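Local coordinates for protein COMB10 (Helicobacter pylori, PDB 2BHV) that probably serves as a VirB10-type core subunit of the Com type IV secretion system, a bacterial cell-envelope transport machine, at residues Pro49-Ala61 / Ile210-Val222. Sequence-based numbering, arbitrary orientation.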
loop_
_atom_site.group_PDB
_atom_site.type_symbol
_atom_site.label_atom_id
_atom_site.label_comp_id
_atom_site.label_asym_id
_atom_site.label_seq_id
_atom_site.Cartn_x
_atom_site.Cartn_y
_atom_site.Cartn_z
ATOM N N PRO A 49 -14.162 -25.771 15.966
ATOM C CA PRO A 49 -13.893 -24.504 16.616
ATOM C C PRO A 49 -12.800 -24.637 17.681
ATOM O O PRO A 49 -12.806 -25.574 18.478
ATOM C CB PRO A 49 -15.230 -24.153 17.244
ATOM C CG PRO A 49 -15.857 -25.465 17.507
ATOM C CD PRO A 49 -15.410 -26.383 16.437
ATOM N N ALA A 50 -11.862 -23.705 17.673
ATOM C CA ALA A 50 -10.770 -23.717 18.624
ATOM C C ALA A 50 -10.339 -22.293 18.928
ATOM O O ALA A 50 -10.603 -21.370 18.155
ATOM C CB ALA A 50 -9.601 -24.530 18.092
ATOM N N PHE A 51 -9.692 -22.116 20.069
ATOM C CA PHE A 51 -9.073 -20.856 20.409
ATOM C C PHE A 51 -7.574 -21.039 20.591
ATOM O O PHE A 51 -7.128 -22.112 21.005
ATOM C CB PHE A 51 -9.718 -20.227 21.656
ATOM C CG PHE A 51 -9.538 -21.028 22.935
ATOM C CD1 PHE A 51 -8.437 -20.812 23.759
ATOM C CD2 PHE A 51 -10.499 -21.956 23.338
ATOM C CE1 PHE A 51 -8.278 -21.528 24.943
ATOM C CE2 PHE A 51 -10.345 -22.674 24.505
ATOM C CZ PHE A 51 -9.236 -22.460 25.312
ATOM N N LEU A 52 -6.806 -19.993 20.274
ATOM C CA LEU A 52 -5.353 -20.059 20.346
ATOM C C LEU A 52 -4.858 -19.819 21.749
ATOM O O LEU A 52 -5.235 -18.830 22.376
ATOM C CB LEU A 52 -4.732 -19.023 19.436
ATOM C CG LEU A 52 -4.982 -19.094 17.934
ATOM C CD1 LEU A 52 -4.206 -17.984 17.247
ATOM C CD2 LEU A 52 -4.593 -20.460 17.361
ATOM N N ILE A 53 -4.008 -20.730 22.230
ATOM C CA ILE A 53 -3.350 -20.599 23.529
ATOM C C ILE A 53 -2.069 -19.802 23.353
ATOM O O ILE A 53 -1.657 -19.080 24.242
ATOM C CB ILE A 53 -3.048 -21.985 24.150
ATOM C CG1 ILE A 53 -4.354 -22.697 24.494
ATOM C CG2 ILE A 53 -2.188 -21.859 25.391
ATOM C CD1 ILE A 53 -4.221 -24.206 24.578
ATOM N N THR A 54 -1.468 -19.926 22.181
ATOM C CA THR A 54 -0.194 -19.299 21.845
ATOM C C THR A 54 -0.423 -18.262 20.757
ATOM O O THR A 54 -1.216 -18.501 19.864
ATOM C CB THR A 54 0.768 -20.374 21.326
ATOM O OG1 THR A 54 1.274 -21.114 22.444
ATOM C CG2 THR A 54 1.939 -19.779 20.524
ATOM N N PRO A 55 0.254 -17.100 20.830
ATOM C CA PRO A 55 0.096 -16.113 19.758
ATOM C C PRO A 55 0.848 -16.495 18.480
ATOM O O PRO A 55 1.739 -17.344 18.507
ATOM C CB PRO A 55 0.699 -14.841 20.364
ATOM C CG PRO A 55 1.676 -15.315 21.332
ATOM C CD PRO A 55 1.162 -16.619 21.882
ATOM N N ILE A 56 0.464 -15.871 17.373
ATOM C CA ILE A 56 1.161 -15.988 16.096
ATOM C C ILE A 56 1.695 -14.615 15.682
ATOM O O ILE A 56 0.912 -13.752 15.248
ATOM C CB ILE A 56 0.200 -16.461 14.990
ATOM C CG1 ILE A 56 -0.354 -17.854 15.304
ATOM C CG2 ILE A 56 0.894 -16.458 13.628
ATOM C CD1 ILE A 56 -1.368 -18.354 14.273
ATOM N N SER A 57 3.013 -14.411 15.816
ATOM C CA SER A 57 3.668 -13.160 15.360
ATOM C C SER A 57 4.115 -13.242 13.883
ATOM O O SER A 57 4.469 -14.319 13.403
ATOM C CB SER A 57 4.870 -12.844 16.237
ATOM O OG SER A 57 5.824 -13.896 16.148
ATOM N N SER A 58 4.101 -12.110 13.172
ATOM C CA SER A 58 4.389 -12.117 11.715
ATOM C C SER A 58 5.882 -12.016 11.346
ATOM O O SER A 58 6.233 -12.227 10.177
ATOM C CB SER A 58 3.565 -11.067 10.943
ATOM O OG SER A 58 4.153 -9.777 11.015
ATOM N N GLN A 59 6.751 -11.690 12.310
ATOM C CA GLN A 59 8.184 -11.823 12.056
ATOM C C GLN A 59 8.580 -13.288 12.282
ATOM O O GLN A 59 8.720 -14.056 11.327
ATOM C CB GLN A 59 9.052 -10.867 12.911
ATOM C CG GLN A 59 8.434 -9.491 13.301
ATOM C CD GLN A 59 8.255 -9.323 14.846
ATOM O OE1 GLN A 59 7.314 -9.871 15.453
ATOM N NE2 GLN A 59 9.155 -8.567 15.465
ATOM N N ILE A 60 8.751 -13.654 13.551
ATOM C CA ILE A 60 8.961 -15.044 13.989
ATOM C C ILE A 60 8.062 -16.035 13.218
ATOM O O ILE A 60 6.846 -15.831 13.127
ATOM C CB ILE A 60 8.649 -15.196 15.528
ATOM C CG1 ILE A 60 9.592 -14.326 16.379
ATOM C CG2 ILE A 60 8.617 -16.689 15.968
ATOM C CD1 ILE A 60 8.986 -13.877 17.747
ATOM N N ALA A 61 8.679 -17.070 12.637
ATOM C CA ALA A 61 7.973 -18.286 12.250
ATOM C C ALA A 61 8.156 -19.260 13.416
ATOM O O ALA A 61 9.266 -19.420 13.897
ATOM C CB ALA A 61 8.556 -18.854 10.985
ATOM N N ILE A 210 7.729 -2.579 2.255
ATOM C CA ILE A 210 7.878 -3.275 3.532
ATOM C C ILE A 210 6.477 -3.508 4.149
ATOM O O ILE A 210 5.554 -2.724 3.915
ATOM C CB ILE A 210 8.851 -2.530 4.489
ATOM C CG1 ILE A 210 10.139 -2.159 3.731
ATOM C CG2 ILE A 210 9.163 -3.388 5.735
ATOM C CD1 ILE A 210 11.182 -1.393 4.555
ATOM N N ALA A 211 6.322 -4.611 4.888
ATOM C CA ALA A 211 5.016 -5.015 5.443
ATOM C C ALA A 211 4.964 -4.722 6.930
ATOM O O ALA A 211 6.015 -4.640 7.560
ATOM C CB ALA A 211 4.755 -6.505 5.186
ATOM N N PRO A 212 3.746 -4.562 7.500
ATOM C CA PRO A 212 3.696 -4.274 8.937
ATOM C C PRO A 212 3.827 -5.546 9.747
ATOM O O PRO A 212 3.625 -6.645 9.231
ATOM C CB PRO A 212 2.305 -3.659 9.132
ATOM C CG PRO A 212 1.465 -4.269 8.047
ATOM C CD PRO A 212 2.393 -4.644 6.906
ATOM N N ILE A 213 4.187 -5.398 11.006
ATOM C CA ILE A 213 4.152 -6.516 11.909
ATOM C C ILE A 213 2.686 -6.814 12.192
ATOM O O ILE A 213 1.903 -5.921 12.507
ATOM C CB ILE A 213 4.920 -6.235 13.223
ATOM C CG1 ILE A 213 6.218 -5.461 12.949
ATOM C CG2 ILE A 213 5.205 -7.549 13.969
ATOM C CD1 ILE A 213 6.068 -3.937 13.018
ATOM N N VAL A 214 2.312 -8.068 12.022
ATOM C CA VAL A 214 0.977 -8.514 12.329
ATOM C C VAL A 214 1.041 -9.599 13.394
ATOM O O VAL A 214 1.726 -10.610 13.238
ATOM C CB VAL A 214 0.278 -9.073 11.105
ATOM C CG1 VAL A 214 -1.101 -9.590 11.481
ATOM C CG2 VAL A 214 0.170 -8.024 10.046
ATOM N N VAL A 215 0.316 -9.380 14.481
ATOM C CA VAL A 215 0.217 -10.382 15.511
ATOM C C VAL A 215 -1.227 -10.842 15.609
ATOM O O VAL A 215 -2.144 -10.024 15.566
ATOM C CB VAL A 215 0.758 -9.874 16.881
ATOM C CG1 VAL A 215 0.328 -10.801 18.012
ATOM C CG2 VAL A 215 2.269 -9.753 16.833
ATOM N N ILE A 216 -1.410 -12.159 15.696
ATOM C CA ILE A 216 -2.690 -12.730 16.037
ATOM C C ILE A 216 -2.589 -13.205 17.489
ATOM O O ILE A 216 -1.926 -14.203 17.779
ATOM C CB ILE A 216 -3.057 -13.844 15.063
ATOM C CG1 ILE A 216 -3.231 -13.247 13.659
ATOM C CG2 ILE A 216 -4.346 -14.531 15.499
ATOM C CD1 ILE A 216 -3.227 -14.244 12.550
ATOM N N ARG A 217 -3.205 -12.454 18.404
ATOM C CA ARG A 217 -3.048 -12.686 19.845
ATOM C C ARG A 217 -3.635 -14.014 20.298
ATOM O O ARG A 217 -4.581 -14.527 19.714
ATOM C CB ARG A 217 -3.704 -11.560 20.652
ATOM C CG ARG A 217 -2.784 -10.397 21.032
ATOM C CD ARG A 217 -2.706 -9.371 19.896
ATOM N NE ARG A 217 -2.478 -7.997 20.367
ATOM C CZ ARG A 217 -3.425 -7.057 20.490
ATOM N NH1 ARG A 217 -4.707 -7.314 20.188
ATOM N NH2 ARG A 217 -3.080 -5.842 20.917
ATOM N N GLU A 218 -3.080 -14.563 21.360
ATOM C CA GLU A 218 -3.698 -15.702 22.009
ATOM C C GLU A 218 -5.114 -15.322 22.461
ATOM O O GLU A 218 -5.374 -14.173 22.792
ATOM C CB GLU A 218 -2.827 -16.187 23.185
ATOM C CG GLU A 218 -2.814 -15.282 24.420
ATOM C CD GLU A 218 -1.846 -14.113 24.333
ATOM O OE1 GLU A 218 -1.461 -13.687 23.222
ATOM O OE2 GLU A 218 -1.467 -13.610 25.409
ATOM N N GLY A 219 -6.023 -16.285 22.463
ATOM C CA GLY A 219 -7.421 -16.012 22.742
ATOM C C GLY A 219 -8.209 -15.808 21.462
ATOM O O GLY A 219 -9.447 -15.774 21.471
ATOM N N SER A 220 -7.492 -15.660 20.349
ATOM C CA SER A 220 -8.122 -15.572 19.058
ATOM C C SER A 220 -8.904 -16.837 18.824
ATOM O O SER A 220 -8.465 -17.924 19.192
ATOM C CB SER A 220 -7.081 -15.386 17.969
ATOM O OG SER A 220 -6.534 -14.083 18.010
ATOM N N ARG A 221 -10.065 -16.680 18.206
ATOM C CA ARG A 221 -10.977 -17.775 17.965
ATOM C C ARG A 221 -10.930 -18.188 16.504
ATOM O O ARG A 221 -10.930 -17.354 15.604
ATOM C CB ARG A 221 -12.380 -17.332 18.329
ATOM C CG ARG A 221 -13.181 -18.347 19.121
ATOM C CD ARG A 221 -12.934 -18.166 20.578
ATOM N NE ARG A 221 -13.927 -18.835 21.410
ATOM C CZ ARG A 221 -14.649 -18.230 22.357
ATOM N NH1 ARG A 221 -14.506 -16.928 22.598
ATOM N NH2 ARG A 221 -15.516 -18.927 23.072
ATOM N N VAL A 222 -10.926 -19.490 16.269
ATOM C CA VAL A 222 -10.593 -20.032 14.964
ATOM C C VAL A 222 -11.462 -21.260 14.603
ATOM O O VAL A 222 -11.918 -21.970 15.490
ATOM C CB VAL A 222 -9.082 -20.357 14.962
ATOM C CG1 VAL A 222 -8.794 -21.790 14.559
ATOM C CG2 VAL A 222 -8.311 -19.339 14.134
#
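Leu-52 reaches across to Ile-216 and Ser-220, its CD1 lying 3.9 Å from Ile-216 CG2 and equally close to Ser-220 CB. With CG beside the backbone N (chi1 -62°) and the chain then extended, the long leucine bridges the break between two antiparallel ladders. Its backbone is gripped as well: N donates to Ser-220 O, and O accepts from Gly-219 N at 2.7 Å. Gly-219 is third in a type II turn, Arg-217 to Ser-220; at its phi of 95° a CB would jam against the preceding carbonyl O, hence glycine. Ser-220 closes the turn, OG and N both donating to Arg-217 O. Exposed Glu-218, where a charge is at home, lies alongside Pro-55, pointing the same way, with OE1 3.8 Å from Pro-55 CB.

On one side of the break Ala-50 and Val-222 exchange both backbone N-H...O bonds; Val-222, beta-branched as suits a buried strand, sets CB 3.7 Å from Ala-50 O. On the other, Ile-56 and Ile-216 exchange two nearly straight bonds, their beta-branched chains fitting extended backbone and turning apolar surface to the buried face. Farther along, Ser-58 OG sits between its backbone N and carbonyl carbon (chi1 82°), which brings this short hydroxyl onto Val-214 N as acceptor at 2.7 Å.

Strand 221-226 lies between 48-52 and 152-156 in the large mixed sheet, whereas 56-57 and 215-216 form a small sheet with 161-162. Leu-52 also packs on Val-64 of strand 62-68, while Leu-103 of strand 103-111 meets both isoleucines and Ile-196 of the second subunit touches Ile-216.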